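Local atomic coordinates of mandelate racemase/muconate lactonizing enzyme family protein (PDB entry 3TOY), a protein that is a member of the mandelate racemase/muconate lactonizing enzyme family of the enolase superfamily, modelled here with calcium ions, its exact function unassigned. Residues 239-244 / 263-268. Numbering follows the deposited sequence.
Sequences YDLTWI and SEIPIQ. With CA (calcium ion), chain I; P4C (O-acetaldehydyl-hexaethylene glycol), chain R.
Ile-244 is bound to Pro-266 and Gln-268 in the backbone pairing of two neighbouring parallel strands, 243-245 and 267-269, joined through helix 253-262 as one beta-alpha-beta unit of the enolase-type barrel. Ile-244 N gives a nearly straight bond (168°) to Pro-266 O at 2.9 Å, and Ile-244 O receives Gln-268 N at 2.8 Å, so Ile-244 binds the residues before and after Ile-267, the register of a parallel bridge. Beside this pairing, Gln-268 CB lies over one face of the Trp-243 indole, 3.6 Å from the centroid of the five-membered ring in a CH-pi contact. With CG anti to the backbone N (chi1 173°) and the chain bent at chi2, CG follows CB over the indole, close to NE1 and CE2. The indole itself is fixed by NE1, hydrogen-bonded to the calcium ligand Glu-245, and by the ring of Tyr-160, nearly perpendicular to it. On the helix side Ile-265 CG2 presses on Ile-244 CG1 at 3.6 Å, while Ile-267 CD1 reaches Ile-244 CB; Ile-233 of helix 226-236 touches all three isoleucines. The Pro-266 ring rests against Thr-242 O, with CG at 3.6 Å, and Thr-242 and Asp-240 line the pocket of o-acetaldehydyl-hexaethylene glycol. Ahead of strand 267-269 a second calcium ion is bound by Ser-263 O, Arg-260 O and three waters, while Ser-263 OG donates in the carbonyl plane to Ile-265 O at 2.6 Å.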
ATOM      1  N   TYR A 239     -31.786  11.155   5.211  1.00 32.27           N
ATOM      2  CA  TYR A 239     -32.989  10.965   4.413  1.00 31.50           C
ATOM      3  C   TYR A 239     -33.085   9.594   3.765  1.00 31.86           C
ATOM      4  O   TYR A 239     -33.994   9.338   2.976  1.00 32.53           O
ATOM      5  CB  TYR A 239     -33.101  12.067   3.379  1.00 28.45           C
ATOM      6  CG  TYR A 239     -33.172  13.422   4.043  1.00 34.88           C
ATOM      7  CD1 TYR A 239     -34.360  13.870   4.619  1.00 38.95           C
ATOM      8  CD2 TYR A 239     -32.052  14.245   4.107  1.00 34.33           C
ATOM      9  CE1 TYR A 239     -34.431  15.107   5.233  1.00 43.92           C
ATOM     10  CE2 TYR A 239     -32.114  15.481   4.729  1.00 40.86           C
ATOM     11  CZ  TYR A 239     -33.310  15.901   5.292  1.00 47.08           C
ATOM     12  OH  TYR A 239     -33.379  17.131   5.907  1.00 45.06           O
ATOM     13  N   ASP A 240     -32.146   8.714   4.103  1.00 33.51           N
ATOM     14  CA  ASP A 240     -32.208   7.333   3.668  1.00 35.06           C
ATOM     15  C   ASP A 240     -32.186   7.219   2.134  1.00 32.19           C
ATOM     16  O   ASP A 240     -33.019   6.517   1.538  1.00 34.52           O
ATOM     17  CB  ASP A 240     -33.459   6.654   4.235  1.00 35.18           C
ATOM     18  CG  ASP A 240     -33.405   5.138   4.123  1.00 46.71           C
ATOM     19  OD1 ASP A 240     -32.301   4.572   4.259  1.00 49.44           O
ATOM     20  OD2 ASP A 240     -34.465   4.506   3.898  1.00 47.61           O
ATOM     21  N   LEU A 241     -31.238   7.912   1.502  1.00 29.62           N
ATOM     22  CA  LEU A 241     -31.068   7.829   0.045  1.00 23.99           C
ATOM     23  C   LEU A 241     -30.428   6.504  -0.368  1.00 29.66           C
ATOM     24  O   LEU A 241     -29.581   5.966   0.333  1.00 27.59           O
ATOM     25  CB  LEU A 241     -30.211   9.000  -0.448  1.00 27.13           C
ATOM     26  CG  LEU A 241     -30.772  10.363  -0.073  1.00 27.22           C
ATOM     27  CD1 LEU A 241     -29.851  11.472  -0.571  1.00 25.75           C
ATOM     28  CD2 LEU A 241     -32.159  10.467  -0.692  1.00 34.28           C
ATOM     29  N   THR A 242     -30.832   5.979  -1.520  1.00 22.69           N
ATOM     30  CA  THR A 242     -30.295   4.727  -2.009  1.00 23.92           C
ATOM     31  C   THR A 242     -28.909   4.919  -2.614  1.00 27.19           C
ATOM     32  O   THR A 242     -28.047   4.052  -2.470  1.00 23.87           O
ATOM     33  CB  THR A 242     -31.269   4.130  -3.040  1.00 30.18           C
ATOM     34  OG1 THR A 242     -32.395   3.607  -2.329  1.00 27.63           O
ATOM     35  CG2 THR A 242     -30.609   3.011  -3.867  1.00 27.94           C
ATOM     36  N   TRP A 243     -28.714   6.037  -3.303  1.00 24.81           N
ATOM     37  CA  TRP A 243     -27.392   6.356  -3.877  1.00 20.55           C
ATOM     38  C   TRP A 243     -27.254   7.823  -4.230  1.00 26.89           C
ATOM     39  O   TRP A 243     -28.267   8.550  -4.350  1.00 26.77           O
ATOM     40  CB  TRP A 243     -27.068   5.441  -5.077  1.00 20.37           C
ATOM     41  CG  TRP A 243     -27.754   5.726  -6.420  1.00 23.33           C
ATOM     42  CD1 TRP A 243     -27.846   6.921  -7.087  1.00 26.12           C
ATOM     43  CD2 TRP A 243     -28.335   4.739  -7.281  1.00 22.89           C
ATOM     44  NE1 TRP A 243     -28.473   6.732  -8.315  1.00 21.92           N
ATOM     45  CE2 TRP A 243     -28.780   5.400  -8.446  1.00 25.73           C
ATOM     46  CE3 TRP A 243     -28.524   3.354  -7.174  1.00 24.10           C
ATOM     47  CZ2 TRP A 243     -29.409   4.723  -9.484  1.00 25.11           C
ATOM     48  CZ3 TRP A 243     -29.157   2.687  -8.208  1.00 26.95           C
ATOM     49  CH2 TRP A 243     -29.581   3.372  -9.352  1.00 28.40           C
ATOM     50  N   ILE A 244     -26.001   8.275  -4.295  1.00 21.94           N
ATOM     51  CA  ILE A 244     -25.661   9.600  -4.802  1.00 22.14           C
ATOM     52  C   ILE A 244     -24.959   9.386  -6.126  1.00 24.13           C
ATOM     53  O   ILE A 244     -23.930   8.690  -6.178  1.00 22.39           O
ATOM     54  CB  ILE A 244     -24.665  10.286  -3.869  1.00 23.30           C
ATOM     55  CG1 ILE A 244     -25.293  10.427  -2.470  1.00 22.18           C
ATOM     56  CG2 ILE A 244     -24.241  11.633  -4.459  1.00 25.62           C
ATOM     57  CD1 ILE A 244     -26.408  11.511  -2.392  1.00 24.53           C
ATOM     58  N   SER A 263     -17.945   8.786   2.062  1.00 21.25           N
ATOM     59  CA  SER A 263     -19.430   8.819   2.016  1.00 24.78           C
ATOM     60  C   SER A 263     -20.102   7.685   2.791  1.00 27.57           C
ATOM     61  O   SER A 263     -19.708   6.523   2.682  1.00 26.16           O
ATOM     62  CB  SER A 263     -19.932   8.754   0.557  1.00 22.79           C
ATOM     63  OG  SER A 263     -21.359   8.793   0.546  1.00 22.53           O
ATOM     64  N   GLU A 264     -21.154   8.016   3.536  1.00 26.29           N
ATOM     65  CA  GLU A 264     -21.988   7.001   4.164  1.00 31.17           C
ATOM     66  C   GLU A 264     -23.153   6.579   3.239  1.00 33.13           C
ATOM     67  O   GLU A 264     -23.946   5.697   3.576  1.00 30.98           O
ATOM     68  CB  GLU A 264     -22.523   7.500   5.506  1.00 33.17           C
ATOM     69  CG  GLU A 264     -21.443   7.744   6.562  1.00 49.65           C
ATOM     70  CD  GLU A 264     -20.912   6.460   7.199  1.00 72.45           C
ATOM     71  OE1 GLU A 264     -20.666   5.470   6.469  1.00 70.99           O
ATOM     72  OE2 GLU A 264     -20.730   6.445   8.440  1.00 77.57           O
ATOM     73  N   ILE A 265     -23.246   7.207   2.075  1.00 24.02           N
ATOM     74  CA  ILE A 265     -24.263   6.832   1.080  1.00 23.20           C
ATOM     75  C   ILE A 265     -23.552   6.255  -0.126  1.00 22.14           C
ATOM     76  O   ILE A 265     -22.526   6.793  -0.531  1.00 25.06           O
ATOM     77  CB  ILE A 265     -25.073   8.076   0.620  1.00 20.84           C
ATOM     78  CG1 ILE A 265     -25.613   8.839   1.845  1.00 26.74           C
ATOM     79  CG2 ILE A 265     -26.206   7.645  -0.339  1.00 26.74           C
ATOM     80  CD1 ILE A 265     -26.382  10.166   1.484  1.00 27.36           C
ATOM     81  N   PRO A 266     -24.079   5.147  -0.689  1.00 23.71           N
ATOM     82  CA  PRO A 266     -23.400   4.541  -1.822  1.00 22.06           C
ATOM     83  C   PRO A 266     -23.244   5.536  -2.965  1.00 24.06           C
ATOM     84  O   PRO A 266     -24.153   6.339  -3.239  1.00 23.22           O
ATOM     85  CB  PRO A 266     -24.301   3.369  -2.199  1.00 23.84           C
ATOM     86  CG  PRO A 266     -24.999   2.985  -0.848  1.00 24.95           C
ATOM     87  CD  PRO A 266     -25.206   4.336  -0.184  1.00 24.69           C
ATOM     88  N   ILE A 267     -22.095   5.475  -3.631  1.00 24.48           N
ATOM     89  CA  ILE A 267     -21.810   6.354  -4.758  1.00 20.80           C
ATOM     90  C   ILE A 267     -22.067   5.589  -6.045  1.00 21.77           C
ATOM     91  O   ILE A 267     -21.554   4.484  -6.224  1.00 20.90           O
ATOM     92  CB  ILE A 267     -20.331   6.784  -4.726  1.00 22.11           C
ATOM     93  CG1 ILE A 267     -20.058   7.581  -3.450  1.00 19.61           C
ATOM     94  CG2 ILE A 267     -19.973   7.620  -5.949  1.00 21.40           C
ATOM     95  CD1 ILE A 267     -20.996   8.853  -3.266  1.00 21.59           C
ATOM     96  N   GLN A 268     -22.883   6.179  -6.920  1.00 23.50           N
ATOM     97  CA  GLN A 268     -23.244   5.608  -8.224  1.00 21.96           C
ATOM     98  C   GLN A 268     -22.582   6.452  -9.330  1.00 20.97           C
ATOM     99  O   GLN A 268     -22.520   7.682  -9.233  1.00 22.31           O
ATOM    100  CB  GLN A 268     -24.783   5.678  -8.385  1.00 22.91           C
ATOM    101  CG  GLN A 268     -25.334   5.275  -9.748  1.00 23.75           C
ATOM    102  CD  GLN A 268     -25.157   3.795 -10.023  1.00 28.77           C
ATOM    103  OE1 GLN A 268     -24.049   3.355 -10.339  1.00 24.12           O
ATOM    104  NE2 GLN A 268     -26.255   3.004  -9.901  1.00 23.36           N
TER
HETATM  105 CA    CA I 365     -18.300   4.824   1.378  0.50 30.46          CA
HETATM  106  O1  P4C R 363     -26.900  -4.140  -2.930  1.00 31.55           O
HETATM  107  C2  P4C R 363     -27.723  -4.093  -4.105  1.00 35.57           C
HETATM  108  C3  P4C R 363     -28.802  -5.173  -4.064  1.00 47.95           C
HETATM  109  O4  P4C R 363     -29.285  -5.330  -5.402  1.00 44.77           O
HETATM  110  C5  P4C R 363     -30.349  -6.279  -5.535  1.00 58.09           C
HETATM  111  C6  P4C R 363     -31.393  -5.780  -6.543  1.00 50.68           C
HETATM  112  O7  P4C R 363     -32.262  -4.854  -5.890  1.00 50.79           O
HETATM  113  C8  P4C R 363     -33.201  -4.152  -6.724  1.00 37.46           C
HETATM  114  C9  P4C R 363     -34.566  -4.148  -6.016  1.00 41.58           C
HETATM  115  O10 P4C R 363     -34.826  -2.978  -5.243  1.00 49.78           O
HETATM  116  C11 P4C R 363     -35.733  -3.206  -4.145  1.00 46.27           C
HETATM  117  C12 P4C R 363     -35.006  -3.723  -2.904  1.00 54.52           C
HETATM  118  O13 P4C R 363     -35.254  -2.903  -1.754  1.00 64.11           O
HETATM  119  C14 P4C R 363     -34.265  -3.031  -0.721  1.00 55.57           C
HETATM  120  C15 P4C R 363     -33.169  -1.964  -0.813  1.00 60.18           C
HETATM  121  O16 P4C R 363     -33.235  -0.994   0.245  1.00 59.43           O
HETATM  122  C17 P4C R 363     -32.584   0.248  -0.067  1.00 52.14           C
HETATM  123  C18 P4C R 363     -33.055   1.397   0.832  1.00 58.57           C
HETATM  124  O19 P4C R 363     -34.250   2.002   0.315  1.00 59.37           O
HETATM  125  C20 P4C R 363     -35.067   2.611   1.319  1.00 64.76           C
HETATM  126  C21 P4C R 363     -36.491   2.826   0.804  1.00 67.92           C
HETATM  127  O22 P4C R 363     -37.211   1.590   0.742  1.00 65.96           O
HETATM  128  O   HOH W   1     -19.909   5.144  -0.321  1.00 24.44           O
HETATM  129  O   HOH W   2     -16.877   4.249   2.953  1.00 44.94           O
HETATM  130  O   HOH W   3     -17.842   2.687   0.084  1.00 28.61           O